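Local coordinates for protein alpha-amylase (Eisenia fetida, PDB 6M4K) that probably catalyses the endohydrolysis of (1->4)-alpha-D-glucosidic linkages in starch-like polysaccharides, as a calcium-binding member of glycosyl hydrolase family 13, at residues A[344-349]-A[363-368]; A[279-284]-A[407-412]; A[302-307]-A[314-319]; A[218-223]-A[229-234]. All coordinates share one frame; numbering follows the deposited sequence. Where two conformers were deposited one is given.

In the fold
Following the chain from the N terminus, contact 4 comes first: it closes a short loop within the connection from helix 207-214 to strand 232-235, the fifth strand of the eight-stranded barrel. Contact 2 then opens at 279-284, after helix 259-270, and closes only at 407-412 in the C-terminal sheet, so it spans the catalytic and C-terminal domains. Contacts 3 and 1 are both nested inside that long loop, one after the other, and none of the four cross. Contact 3 closes a loop within the connection between strand 295-297 and helix 322-334; contact 1 does so for the loops after strand 339-344. These two touch, with Tyr346 packed on Arg306, whereas contacts 2 and 4 stand apart from them and from each other.

Contact 1. Residues A[344-349]-A[363-368]; sequences SSYNWP and GPPTNG. With SO4 (sulfate ion), chain E.
Tyr346 lays its ring against the Gly363-Pro364 backbone, with Pro364 CA 3.5 Å from the ring centroid and 9° off the normal, a CH-pi contact over the middle of the face. Its CG stands between the backbone N and the carbonyl carbon (chi1 61°), which turns the ring onto this loop. Further along, Tyr346 CE2 lies 3.8 Å from Pro364 CB, and Tyr346 CB meets Pro365 CD at 3.5 Å, so Pro364 packs over the face and Pro365 against the base of the side chain. The hydroxyl bonds to the carbonyl oxygen of Val362, and the ring also meets that of Phe23. Past this closely packed patch the segments diverge. A water lies 2.8 Å from both Asn347 O and Gly363 O. In one of its two conformers exposed Asn367 reaches a sulfate, probably from the crystallisation liquor, its ND2 bonding O4 at 2.8 Å. A buried tyrosine packed against a Gly-Pro-Pro loop thus joins the excursions that follow the eighth strand of this family 13 (beta/alpha)8 barrel.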
loop_
_atom_site.group_PDB
_atom_site.type_symbol
_atom_site.label_atom_id
_atom_site.label_comp_id
_atom_site.label_asym_id
_atom_site.label_seq_id
_atom_site.Cartn_x
_atom_site.Cartn_y
_atom_site.Cartn_z
ATOM N N SER A 344 -2.606 4.995 -4.570
ATOM C CA SER A 344 -3.071 5.783 -5.707
ATOM C C SER A 344 -4.589 5.693 -5.739
ATOM O O SER A 344 -5.147 4.598 -5.871
ATOM C CB SER A 344 -2.453 5.313 -7.027
ATOM O OG SER A 344 -2.610 6.318 -8.019
ATOM N N SER A 345 -5.249 6.847 -5.602
ATOM C CA SER A 345 -6.654 6.908 -5.217
ATOM C C SER A 345 -7.550 7.459 -6.319
ATOM O O SER A 345 -7.099 8.066 -7.295
ATOM C CB SER A 345 -6.823 7.829 -4.007
ATOM O OG SER A 345 -5.920 7.486 -2.976
ATOM N N TYR A 346 -8.851 7.290 -6.090
ATOM C CA TYR A 346 -9.853 8.049 -6.816
ATOM C C TYR A 346 -10.620 8.947 -5.850
ATOM O O TYR A 346 -10.704 8.692 -4.650
ATOM C CB TYR A 346 -10.799 7.129 -7.595
ATOM C CG TYR A 346 -11.607 6.130 -6.781
ATOM C CD1 TYR A 346 -12.748 6.536 -6.093
ATOM C CD2 TYR A 346 -11.259 4.777 -6.734
ATOM C CE1 TYR A 346 -13.506 5.638 -5.376
ATOM C CE2 TYR A 346 -12.020 3.868 -6.019
ATOM C CZ TYR A 346 -13.148 4.298 -5.342
ATOM O OH TYR A 346 -13.907 3.389 -4.655
ATOM N N ASN A 347 -11.204 10.006 -6.407
ATOM C CA ASN A 347 -12.029 10.926 -5.638
ATOM C C ASN A 347 -13.429 10.355 -5.451
ATOM O O ASN A 347 -13.939 9.606 -6.285
ATOM C CB ASN A 347 -12.102 12.261 -6.381
ATOM C CG ASN A 347 -12.434 13.428 -5.472
ATOM O OD1 ASN A 347 -12.547 13.286 -4.261
ATOM N ND2 ASN A 347 -12.576 14.607 -6.071
ATOM N N TRP A 348 -14.052 10.720 -4.344
ATOM C CA TRP A 348 -15.426 10.326 -4.080
ATOM C C TRP A 348 -16.024 11.365 -3.150
ATOM O O TRP A 348 -15.290 12.153 -2.545
ATOM C CB TRP A 348 -15.507 8.912 -3.474
ATOM C CG TRP A 348 -15.245 8.833 -1.988
ATOM C CD1 TRP A 348 -16.181 8.806 -0.983
ATOM C CD2 TRP A 348 -13.964 8.752 -1.339
ATOM N NE1 TRP A 348 -15.558 8.717 0.245
ATOM C CE2 TRP A 348 -14.200 8.687 0.051
ATOM C CE3 TRP A 348 -12.639 8.725 -1.801
ATOM C CZ2 TRP A 348 -13.168 8.601 0.978
ATOM C CZ3 TRP A 348 -11.610 8.633 -0.868
ATOM C CH2 TRP A 348 -11.887 8.578 0.502
ATOM N N PRO A 349 -17.393 11.436 -3.053
ATOM C CA PRO A 349 -17.998 12.511 -2.238
ATOM C C PRO A 349 -17.942 12.208 -0.747
ATOM O O PRO A 349 -18.958 11.964 -0.076
ATOM C CB PRO A 349 -19.431 12.560 -2.782
ATOM C CG PRO A 349 -19.711 11.143 -3.156
ATOM C CD PRO A 349 -18.414 10.635 -3.753
ATOM N N GLY A 363 -17.818 3.447 -5.267
ATOM C CA GLY A 363 -16.817 2.816 -6.091
ATOM C C GLY A 363 -16.069 3.786 -6.982
ATOM O O GLY A 363 -16.226 5.011 -6.897
ATOM N N PRO A 364 -15.226 3.250 -7.857
ATOM C CA PRO A 364 -14.376 4.086 -8.694
ATOM C C PRO A 364 -15.183 4.892 -9.696
ATOM O O PRO A 364 -16.383 4.639 -9.896
ATOM C CB PRO A 364 -13.493 3.053 -9.417
ATOM C CG PRO A 364 -14.314 1.832 -9.443
ATOM C CD PRO A 364 -15.031 1.820 -8.136
ATOM N N PRO A 365 -14.540 5.865 -10.344
ATOM C CA PRO A 365 -15.209 6.640 -11.401
ATOM C C PRO A 365 -15.863 5.728 -12.423
ATOM O O PRO A 365 -15.249 4.793 -12.951
ATOM C CB PRO A 365 -14.061 7.452 -12.009
ATOM C CG PRO A 365 -13.104 7.658 -10.851
ATOM C CD PRO A 365 -13.163 6.338 -10.102
ATOM N N THR A 366 -17.133 6.001 -12.695
ATOM C CA THR A 366 -17.963 5.084 -13.448
ATOM C C THR A 366 -18.991 5.874 -14.241
ATOM O O THR A 366 -19.418 6.960 -13.832
ATOM C CB THR A 366 -18.676 4.096 -12.504
ATOM O OG1 THR A 366 -19.434 3.146 -13.261
ATOM C CG2 THR A 366 -19.609 4.825 -11.526
ATOM N N ASN A 367 -19.358 5.358 -15.391
ATOM C CA ASN A 367 -20.498 5.951 -16.066
ATOM C C ASN A 367 -21.802 5.321 -15.615
ATOM O O ASN A 367 -22.875 5.773 -16.028
ATOM C CB ASN A 367 -20.316 5.878 -17.579
ATOM C CG ASN A 367 -19.207 6.784 -18.057
ATOM O OD1 ASN A 367 -19.000 7.863 -17.501
ATOM N ND2 ASN A 367 -18.472 6.346 -19.070
ATOM N N GLY A 368 -21.729 4.331 -14.740
ATOM C CA GLY A 368 -22.857 3.508 -14.365
ATOM C C GLY A 368 -22.639 2.067 -14.782
ATOM O O GLY A 368 -21.645 1.714 -15.417
HETATM S S SO4 E . -14.554 6.707 -20.365
HETATM O O1 SO4 E . -14.377 7.793 -19.412
HETATM O O2 SO4 E . -13.773 5.530 -19.988
HETATM O O3 SO4 E . -14.129 7.166 -21.686
HETATM O O4 SO4 E . -15.964 6.335 -20.409
HETATM O O HOH W 1 -15.575 7.677 -7.554
#

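Contact 2. Residues A[279-284]-A[407-412]. With SO4 (sulfate ion), chain I.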
loop_
_atom_site.group_PDB
_atom_site.type_symbol
_atom_site.label_atom_id
_atom_site.label_comp_id
_atom_site.label_asym_id
_atom_site.label_seq_id
_atom_site.Cartn_x
_atom_site.Cartn_y
_atom_site.Cartn_z
ATOM N N ASN A 279 10.717 14.349 16.996
ATOM C CA ASN A 279 10.666 13.010 17.578
ATOM C C ASN A 279 10.984 11.909 16.574
ATOM O O ASN A 279 11.210 10.767 16.995
ATOM C CB ASN A 279 9.285 12.750 18.182
ATOM C CG ASN A 279 9.011 13.613 19.398
ATOM O OD1 ASN A 279 9.941 14.081 20.052
ATOM N ND2 ASN A 279 7.738 13.821 19.710
ATOM N N LEU A 280 10.995 12.209 15.275
ATOM C CA LEU A 280 11.286 11.201 14.257
ATOM C C LEU A 280 12.751 10.798 14.211
ATOM O O LEU A 280 13.108 9.944 13.392
ATOM C CB LEU A 280 10.833 11.700 12.886
ATOM C CG LEU A 280 9.328 11.924 12.740
ATOM C CD1 LEU A 280 8.997 12.495 11.371
ATOM C CD2 LEU A 280 8.549 10.629 12.987
ATOM N N VAL A 281 13.605 11.392 15.055
ATOM C CA VAL A 281 15.037 11.095 15.046
ATOM C C VAL A 281 15.314 9.594 15.100
ATOM O O VAL A 281 16.287 9.111 14.509
ATOM C CB VAL A 281 15.742 11.874 16.183
ATOM C CG1 VAL A 281 15.223 11.444 17.553
ATOM C CG2 VAL A 281 17.256 11.726 16.105
ATOM N N ASN A 282 14.465 8.832 15.788
ATOM C CA ASN A 282 14.639 7.390 15.931
ATOM C C ASN A 282 13.468 6.613 15.332
ATOM O O ASN A 282 13.174 5.487 15.758
ATOM C CB ASN A 282 14.813 7.019 17.402
ATOM C CG ASN A 282 13.548 7.263 18.213
ATOM O OD1 ASN A 282 12.707 8.099 17.854
ATOM N ND2 ASN A 282 13.397 6.516 19.306
ATOM N N PHE A 283 12.786 7.188 14.348
ATOM C CA PHE A 283 11.600 6.546 13.807
ATOM C C PHE A 283 11.928 5.182 13.210
ATOM O O PHE A 283 12.945 4.994 12.541
ATOM C CB PHE A 283 10.959 7.419 12.736
ATOM C CG PHE A 283 9.717 6.801 12.170
ATOM C CD1 PHE A 283 8.565 6.730 12.934
ATOM C CD2 PHE A 283 9.716 6.232 10.906
ATOM C CE1 PHE A 283 7.416 6.123 12.436
ATOM C CE2 PHE A 283 8.573 5.627 10.412
ATOM C CZ PHE A 283 7.428 5.578 11.180
ATOM N N GLY A 284 11.027 4.235 13.441
ATOM C CA GLY A 284 11.160 2.902 12.896
ATOM C C GLY A 284 10.842 1.880 13.959
ATOM O O GLY A 284 9.931 2.076 14.770
ATOM N N SER A 407 22.198 10.093 7.962
ATOM C CA SER A 407 23.364 10.798 8.462
ATOM C C SER A 407 23.043 12.274 8.598
ATOM O O SER A 407 22.053 12.772 8.069
ATOM C CB SER A 407 24.588 10.577 7.566
ATOM O OG SER A 407 24.297 10.916 6.227
ATOM N N ASN A 408 23.888 12.966 9.361
ATOM C CA ASN A 408 23.787 14.418 9.495
ATOM C C ASN A 408 22.396 14.863 9.935
ATOM O O ASN A 408 21.842 15.836 9.423
ATOM C CB ASN A 408 24.216 15.117 8.203
ATOM C CG ASN A 408 25.696 14.960 7.936
ATOM O OD1 ASN A 408 26.521 15.365 8.755
ATOM N ND2 ASN A 408 26.043 14.326 6.820
ATOM N N TRP A 409 21.816 14.126 10.881
ATOM C CA TRP A 409 20.518 14.505 11.410
ATOM C C TRP A 409 20.608 15.846 12.130
ATOM O O TRP A 409 21.553 16.106 12.883
ATOM C CB TRP A 409 19.992 13.444 12.385
ATOM C CG TRP A 409 18.752 13.905 13.097
ATOM C CD1 TRP A 409 18.691 14.674 14.228
ATOM C CD2 TRP A 409 17.388 13.661 12.711
ATOM N NE1 TRP A 409 17.390 14.912 14.572
ATOM C CE2 TRP A 409 16.566 14.309 13.655
ATOM C CE3 TRP A 409 16.783 12.960 11.658
ATOM C CZ2 TRP A 409 15.180 14.270 13.589
ATOM C CZ3 TRP A 409 15.410 12.925 11.595
ATOM C CH2 TRP A 409 14.619 13.578 12.548
ATOM N N TRP A 410 19.611 16.685 11.906
ATOM C CA TRP A 410 19.455 17.933 12.631
ATOM C C TRP A 410 17.980 18.129 12.934
ATOM O O TRP A 410 17.112 17.690 12.176
ATOM C CB TRP A 410 19.974 19.105 11.782
ATOM C CG TRP A 410 19.660 20.471 12.319
ATOM C CD1 TRP A 410 20.446 21.231 13.145
ATOM C CD2 TRP A 410 18.491 21.245 12.054
ATOM N NE1 TRP A 410 19.825 22.427 13.412
ATOM C CE2 TRP A 410 18.627 22.465 12.752
ATOM C CE3 TRP A 410 17.338 21.029 11.293
ATOM C CZ2 TRP A 410 17.653 23.454 12.716
ATOM C CZ3 TRP A 410 16.375 22.008 11.254
ATOM C CH2 TRP A 410 16.538 23.216 11.965
ATOM N N ASP A 411 17.678 18.846 14.021
ATOM C CA ASP A 411 16.307 19.305 14.240
ATOM C C ASP A 411 16.276 20.600 15.051
ATOM O O ASP A 411 17.263 20.980 15.681
ATOM C CB ASP A 411 15.395 18.218 14.850
ATOM C CG ASP A 411 15.731 17.909 16.294
ATOM O OD1 ASP A 411 15.379 18.722 17.174
ATOM O OD2 ASP A 411 16.318 16.839 16.557
ATOM N N ASN A 412 15.122 21.282 15.025
ATOM C CA ASN A 412 14.942 22.516 15.796
ATOM C C ASN A 412 14.349 22.274 17.185
ATOM O O ASN A 412 13.731 23.185 17.768
ATOM C CB ASN A 412 14.186 23.591 14.991
ATOM C CG ASN A 412 12.662 23.409 14.990
ATOM O OD1 ASN A 412 12.135 22.328 15.242
ATOM N ND2 ASN A 412 11.950 24.487 14.677
HETATM S S SO4 I . 26.450 11.259 11.319
HETATM O O1 SO4 I . 27.695 10.499 11.300
HETATM O O2 SO4 I . 26.529 12.307 12.331
HETATM O O3 SO4 I . 26.246 11.844 10.003
HETATM O O4 SO4 I . 25.344 10.359 11.634
#
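Val281 and Trp409 meet at the interface between the catalytic barrel and the C-terminal all-beta domain, a loop after helix 259-270 facing the short strand 409-411. The valine comes down on the indole at about a right angle: Val281 CG2 lies 3.6 Å from the centroid of the five-membered ring, 12° off its normal, a CH-pi contact over the face. Val281 CB lies beside it, 3.6 Å from Trp409 CZ2, and the backbone Val281 N approaches Trp409 CH2 to 3.5 Å. Leu280 adds a lighter touch, its CB 4.2 Å from Trp409 CH2, while its side-chain end turns back to Leu265 and Val268 of helix 259-270. With CG anti to the backbone N (chi1 172°), Trp409 projects from its strand toward the catalytic domain; the indole also packs on Ile417. In one of two Asp411 conformers, OD2 takes the indole N-H on its anti lone pair, Trp409 NE1 to Asp411 OD2 being 3.0 Å. That bond lies close to the ring plane, so in that conformer it would fix the indole edge, leaving one face to the valine. No hydrogen bond crosses between the segments, so the fit rests on shape and apolar contact and not on directed polar bonds.

Contact 3. Residues A[302-307]-A[314-319]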
loop_
_atom_site.group_PDB
_atom_site.type_symbol
_atom_site.label_atom_id
_atom_site.label_comp_id
_atom_site.label_asym_id
_atom_site.label_seq_id
_atom_site.Cartn_x
_atom_site.Cartn_y
_atom_site.Cartn_z
ATOM N N HIS A 302 -6.534 1.856 1.177
ATOM C CA HIS A 302 -7.883 2.095 0.677
ATOM C C HIS A 302 -8.911 2.074 1.799
ATOM O O HIS A 302 -9.948 2.745 1.705
ATOM C CB HIS A 302 -8.212 1.072 -0.417
ATOM C CG HIS A 302 -8.273 -0.341 0.069
ATOM N ND1 HIS A 302 -7.158 -1.141 0.203
ATOM C CD2 HIS A 302 -9.330 -1.098 0.450
ATOM C CE1 HIS A 302 -7.525 -2.328 0.655
ATOM N NE2 HIS A 302 -8.835 -2.325 0.818
ATOM N N ASP A 303 -8.642 1.323 2.866
ATOM C CA ASP A 303 -9.564 1.223 3.993
ATOM C C ASP A 303 -9.470 2.438 4.892
ATOM O O ASP A 303 -10.492 3.055 5.225
ATOM C CB ASP A 303 -9.220 0.021 4.872
ATOM C CG ASP A 303 -9.647 -1.287 4.289
ATOM O OD1 ASP A 303 -10.734 -1.355 3.671
ATOM O OD2 ASP A 303 -8.895 -2.268 4.486
ATOM N N ASN A 304 -8.262 2.781 5.330
ATOM C CA ASN A 304 -8.147 3.839 6.315
ATOM C C ASN A 304 -8.240 5.236 5.726
ATOM O O ASN A 304 -8.514 6.175 6.474
ATOM C CB ASN A 304 -6.966 3.617 7.277
ATOM C CG ASN A 304 -5.602 3.760 6.617
ATOM O OD1 ASN A 304 -5.461 4.365 5.552
ATOM N ND2 ASN A 304 -4.569 3.257 7.299
ATOM N N GLN A 305 -8.095 5.402 4.407
ATOM C CA GLN A 305 -8.435 6.707 3.837
ATOM C C GLN A 305 -9.940 6.963 3.855
ATOM O O GLN A 305 -10.365 8.097 3.605
ATOM C CB GLN A 305 -7.854 6.910 2.423
ATOM C CG GLN A 305 -8.521 6.080 1.334
ATOM C CD GLN A 305 -8.032 6.355 -0.091
ATOM O OE1 GLN A 305 -8.700 5.949 -1.049
ATOM N NE2 GLN A 305 -6.896 7.043 -0.246
ATOM N N ARG A 306 -10.740 5.936 4.134
ATOM C CA ARG A 306 -12.184 6.038 4.306
ATOM C C ARG A 306 -12.580 6.063 5.772
ATOM O O ARG A 306 -13.766 5.885 6.086
ATOM C CB ARG A 306 -12.896 4.893 3.580
ATOM C CG ARG A 306 -12.864 5.085 2.078
ATOM C CD ARG A 306 -13.160 3.834 1.225
ATOM N NE ARG A 306 -13.238 4.312 -0.144
ATOM C CZ ARG A 306 -12.186 4.627 -0.888
ATOM N NH1 ARG A 306 -10.953 4.365 -0.459
ATOM N NH2 ARG A 306 -12.358 5.167 -2.083
ATOM N N GLY A 307 -11.622 6.272 6.676
ATOM C CA GLY A 307 -11.930 6.447 8.081
ATOM C C GLY A 307 -12.079 5.175 8.876
ATOM O O GLY A 307 -12.526 5.233 10.028
ATOM N N GLY A 314 -9.074 11.329 12.081
ATOM C CA GLY A 314 -8.293 12.329 12.779
ATOM C C GLY A 314 -6.786 12.150 12.817
ATOM O O GLY A 314 -6.096 12.993 13.394
ATOM N N THR A 315 -6.254 11.101 12.195
ATOM C CA THR A 315 -4.850 10.697 12.308
ATOM C C THR A 315 -4.249 10.389 10.941
ATOM O O THR A 315 -3.235 10.980 10.554
ATOM C CB THR A 315 -4.678 9.489 13.242
ATOM O OG1 THR A 315 -4.942 9.880 14.597
ATOM C CG2 THR A 315 -3.255 8.938 13.161
ATOM N N ILE A 316 -4.870 9.473 10.193
ATOM C CA ILE A 316 -4.337 9.096 8.888
ATOM C C ILE A 316 -4.335 10.296 7.949
ATOM O O ILE A 316 -5.293 11.080 7.902
ATOM C CB ILE A 316 -5.148 7.920 8.320
ATOM C CG1 ILE A 316 -5.046 6.687 9.229
ATOM C CG2 ILE A 316 -4.685 7.576 6.904
ATOM C CD1 ILE A 316 -3.608 6.212 9.489
ATOM N N LEU A 317 -3.258 10.447 7.187
ATOM C CA LEU A 317 -3.171 11.473 6.160
ATOM C C LEU A 317 -3.471 10.876 4.790
ATOM O O LEU A 317 -3.075 9.744 4.485
ATOM C CB LEU A 317 -1.789 12.124 6.162
ATOM C CG LEU A 317 -1.526 13.007 7.382
ATOM C CD1 LEU A 317 -0.045 13.360 7.494
ATOM C CD2 LEU A 317 -2.393 14.277 7.293
ATOM N N THR A 318 -4.201 11.639 3.975
ATOM C CA THR A 318 -4.667 11.191 2.673
ATOM C C THR A 318 -4.589 12.363 1.711
ATOM O O THR A 318 -4.236 13.480 2.089
ATOM C CB THR A 318 -6.126 10.729 2.741
ATOM O OG1 THR A 318 -6.975 11.887 2.865
ATOM C CG2 THR A 318 -6.366 9.826 3.927
ATOM N N PHE A 319 -4.949 12.112 0.451
ATOM C CA PHE A 319 -4.945 13.182 -0.547
ATOM C C PHE A 319 -5.884 14.332 -0.180
ATOM O O PHE A 319 -5.726 15.431 -0.721
ATOM C CB PHE A 319 -5.267 12.636 -1.946
ATOM C CG PHE A 319 -6.688 12.165 -2.115
ATOM C CD1 PHE A 319 -7.676 13.047 -2.543
ATOM C CD2 PHE A 319 -7.030 10.849 -1.883
ATOM C CE1 PHE A 319 -8.977 12.625 -2.711
ATOM C CE2 PHE A 319 -8.339 10.415 -2.055
ATOM C CZ PHE A 319 -9.319 11.316 -2.471
HETATM O O HOH W 2 -9.746 10.857 3.753
#
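Asn304 and Gln305 both place CG between the backbone N and the carbonyl carbon (chi1 69° and 71°), one to meet Ile316, the other to run along Thr318 and Phe319. The Asn304 amide crosses the isoleucine at about a right angle: OD1 lies 3.6 Å from Ile316 CG2, and ND2 is 3.8 Å from Ile316 CD1. Replacing Asn304 by an alanine would probably open a gap beside both Ile316 branches and leave that side chain freer to turn. Next along, Gln305 CB packs on Thr318 CG2 at 3.6 Å. The glutamine chain then extends until NE2 stands at the edge of the Phe319 ring, 4.1 Å from Phe319 CE2, with amide and ring planes 73° apart. The first segment begins at the His-Asp end of the fourth conserved sequence region of family 13, just beyond the seventh barrel strand, and closes into a short 3-10 turn at 304-305. Gln305 is gripped at both ends of its amide. NE2 bonds to Ser345 OG and Asp300 OD2, while OE1 accepts from Arg306 NH1 at 2.8 Å, that oxygen tilted out of the guanidinium plane. Arg306 NH1 also donates to His302 O at 2.9 Å, and cation-pi contacts with Trp348 and Trp63 restrain the arginine. Between the segments a water donates to Gln305 O at 2.8 Å and bonds to Thr318 OG1, which also bonds the backbone N of Phe320.

Contact 4. Residues A[218-223]-A[229-234]; sequences NQLNTQ and RNAYIY
Leu220 and Arg229 pair their backbones where the chain doubles back on itself, in the loop between helix 207-214 and barrel strand 232-235. The direct link is Leu220 N to Arg229 O at 2.9 Å, an almost straight bond aimed nearly along the C=O axis. Two waters extend the pairing. One donates to Leu220 O and accepts from Arg229 N; the other does the same for Asn218 O and Ala231 N, at 2.7 Å from the carbonyl oxygen and 2.9 Å from the nitrogen. On the outer side, Gln219 NE2 gives a hydrogen to Asn230 OD1 at 3.2 Å. The bond lies in the glutamine's own amide plane but meets the asparagine oxygen from above its carbonyl plane, 44° out of it. Asn230 ND2 faces other partners, Tyr6 O and Gln5 OE1 near the N terminus. Inward, Leu220 sets CG anti to its carbonyl carbon (chi1 -66°) and spreads both methyls over the second segment: CD1 is 3.7 Å from Asn230 O, and CD2 is 3.6 Å from Ala231 CA. Cutting Leu220 back to a glycine would probably open a gap over Ala231 and leave the two segments held mainly by their hydrogen bonds, direct and through water. Beyond Ala231 the chain enters the barrel beside strand 196-199, so this is an alpha-to-beta connection of a TIM barrel, closed just before its fifth strand.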
loop_
_atom_site.group_PDB
_atom_site.type_symbol
_atom_site.label_atom_id
_atom_site.label_comp_id
_atom_site.label_asym_id
_atom_site.label_seq_id
_atom_site.Cartn_x
_atom_site.Cartn_y
_atom_site.Cartn_z
ATOM N N ASN A 218 3.977 -22.840 -6.015
ATOM C CA ASN A 218 5.064 -22.987 -6.965
ATOM C C ASN A 218 5.936 -21.735 -6.962
ATOM O O ASN A 218 5.509 -20.649 -6.556
ATOM C CB ASN A 218 4.509 -23.196 -8.370
ATOM C CG ASN A 218 3.638 -24.430 -8.476
ATOM O OD1 ASN A 218 3.838 -25.411 -7.757
ATOM N ND2 ASN A 218 2.666 -24.388 -9.377
ATOM N N GLN A 219 7.168 -21.893 -7.432
ATOM C CA GLN A 219 8.068 -20.754 -7.515
ATOM C C GLN A 219 7.750 -19.890 -8.738
ATOM O O GLN A 219 6.972 -20.265 -9.613
ATOM C CB GLN A 219 9.522 -21.224 -7.461
ATOM C CG GLN A 219 9.827 -21.821 -6.081
ATOM C CD GLN A 219 11.279 -22.133 -5.834
ATOM O OE1 GLN A 219 11.917 -22.839 -6.608
ATOM N NE2 GLN A 219 11.807 -21.621 -4.727
ATOM N N LEU A 220 8.371 -18.717 -8.789
ATOM C CA LEU A 220 8.024 -17.718 -9.792
ATOM C C LEU A 220 8.392 -18.175 -11.202
ATOM O O LEU A 220 9.287 -19.002 -11.409
ATOM C CB LEU A 220 8.726 -16.396 -9.474
ATOM C CG LEU A 220 8.273 -15.708 -8.188
ATOM C CD1 LEU A 220 9.055 -14.431 -7.969
ATOM C CD2 LEU A 220 6.785 -15.413 -8.225
ATOM N N ASN A 221 7.686 -17.618 -12.174
ATOM C CA ASN A 221 7.844 -17.997 -13.570
ATOM C C ASN A 221 9.178 -17.477 -14.109
ATOM O O ASN A 221 9.424 -16.265 -14.143
ATOM C CB ASN A 221 6.666 -17.391 -14.333
ATOM C CG ASN A 221 6.621 -17.791 -15.781
ATOM O OD1 ASN A 221 7.654 -17.950 -16.427
ATOM N ND2 ASN A 221 5.406 -17.917 -16.317
ATOM N N THR A 222 10.049 -18.401 -14.535
ATOM C CA THR A 222 11.407 -18.043 -14.936
ATOM C C THR A 222 11.496 -17.396 -16.308
ATOM O O THR A 222 12.602 -17.068 -16.743
ATOM C CB THR A 222 12.357 -19.239 -14.835
ATOM O OG1 THR A 222 11.893 -20.297 -15.677
ATOM C CG2 THR A 222 12.432 -19.727 -13.398
ATOM N N GLN A 223 10.374 -17.180 -16.995
ATOM C CA GLN A 223 10.416 -16.269 -18.130
ATOM C C GLN A 223 10.916 -14.893 -17.706
ATOM O O GLN A 223 11.576 -14.202 -18.488
ATOM C CB GLN A 223 9.037 -16.169 -18.787
ATOM C CG GLN A 223 9.021 -15.342 -20.068
ATOM C CD GLN A 223 7.648 -15.291 -20.721
ATOM O OE1 GLN A 223 6.846 -16.208 -20.576
ATOM N NE2 GLN A 223 7.381 -14.214 -21.445
ATOM N N ARG A 229 12.936 -18.922 -6.888
ATOM C CA ARG A 229 12.490 -17.761 -6.134
ATOM C C ARG A 229 11.038 -17.944 -5.712
ATOM O O ARG A 229 10.170 -18.230 -6.547
ATOM C CB ARG A 229 12.628 -16.501 -6.985
ATOM C CG ARG A 229 12.543 -15.228 -6.198
ATOM C CD ARG A 229 13.699 -15.149 -5.224
ATOM N NE ARG A 229 13.536 -14.023 -4.319
ATOM C CZ ARG A 229 14.176 -12.870 -4.457
ATOM N NH1 ARG A 229 15.035 -12.710 -5.454
ATOM N NH2 ARG A 229 13.965 -11.887 -3.590
ATOM N N ASN A 230 10.771 -17.761 -4.424
ATOM C CA ASN A 230 9.404 -17.788 -3.932
ATOM C C ASN A 230 8.690 -16.492 -4.301
ATOM O O ASN A 230 9.315 -15.435 -4.446
ATOM C CB ASN A 230 9.396 -17.900 -2.409
ATOM C CG ASN A 230 9.973 -19.213 -1.904
ATOM O OD1 ASN A 230 9.931 -20.234 -2.592
ATOM N ND2 ASN A 230 10.471 -19.197 -0.682
ATOM N N ALA A 231 7.367 -16.584 -4.436
ATOM C CA ALA A 231 6.544 -15.388 -4.585
ATOM C C ALA A 231 6.754 -14.455 -3.398
ATOM O O ALA A 231 7.093 -14.885 -2.291
ATOM C CB ALA A 231 5.075 -15.800 -4.647
ATOM N N TYR A 232 6.554 -13.159 -3.635
ATOM C CA TYR A 232 6.563 -12.188 -2.548
ATOM C C TYR A 232 5.202 -12.170 -1.858
ATOM O O TYR A 232 4.173 -11.996 -2.512
ATOM C CB TYR A 232 6.846 -10.804 -3.124
ATOM C CG TYR A 232 6.897 -9.657 -2.131
ATOM C CD1 TYR A 232 7.468 -9.805 -0.873
ATOM C CD2 TYR A 232 6.412 -8.391 -2.489
ATOM C CE1 TYR A 232 7.550 -8.736 0.010
ATOM C CE2 TYR A 232 6.483 -7.318 -1.612
ATOM C CZ TYR A 232 7.053 -7.493 -0.369
ATOM O OH TYR A 232 7.153 -6.445 0.528
ATOM N N ILE A 233 5.182 -12.325 -0.541
ATOM C CA ILE A 233 3.938 -12.310 0.223
ATOM C C ILE A 233 4.052 -11.214 1.267
ATOM O O ILE A 233 4.975 -11.226 2.099
ATOM C CB ILE A 233 3.654 -13.658 0.899
ATOM C CG1 ILE A 233 3.578 -14.796 -0.124
ATOM C CG2 ILE A 233 2.389 -13.562 1.760
ATOM C CD1 ILE A 233 2.356 -14.744 -0.991
ATOM N N TYR A 234 3.139 -10.250 1.216
ATOM C CA TYR A 234 2.960 -9.338 2.329
ATOM C C TYR A 234 1.534 -9.447 2.845
ATOM O O TYR A 234 0.580 -9.531 2.064
ATOM C CB TYR A 234 3.394 -7.892 2.039
ATOM C CG TYR A 234 2.788 -7.201 0.837
ATOM C CD1 TYR A 234 3.267 -7.448 -0.438
ATOM C CD2 TYR A 234 1.763 -6.272 0.989
ATOM C CE1 TYR A 234 2.744 -6.800 -1.548
ATOM C CE2 TYR A 234 1.249 -5.592 -0.108
ATOM C CZ TYR A 234 1.737 -5.872 -1.372
ATOM O OH TYR A 234 1.235 -5.226 -2.487
HETATM O O HOH W 3 6.228 -19.217 -4.376
HETATM O O HOH W 4 11.590 -19.102 -9.714
#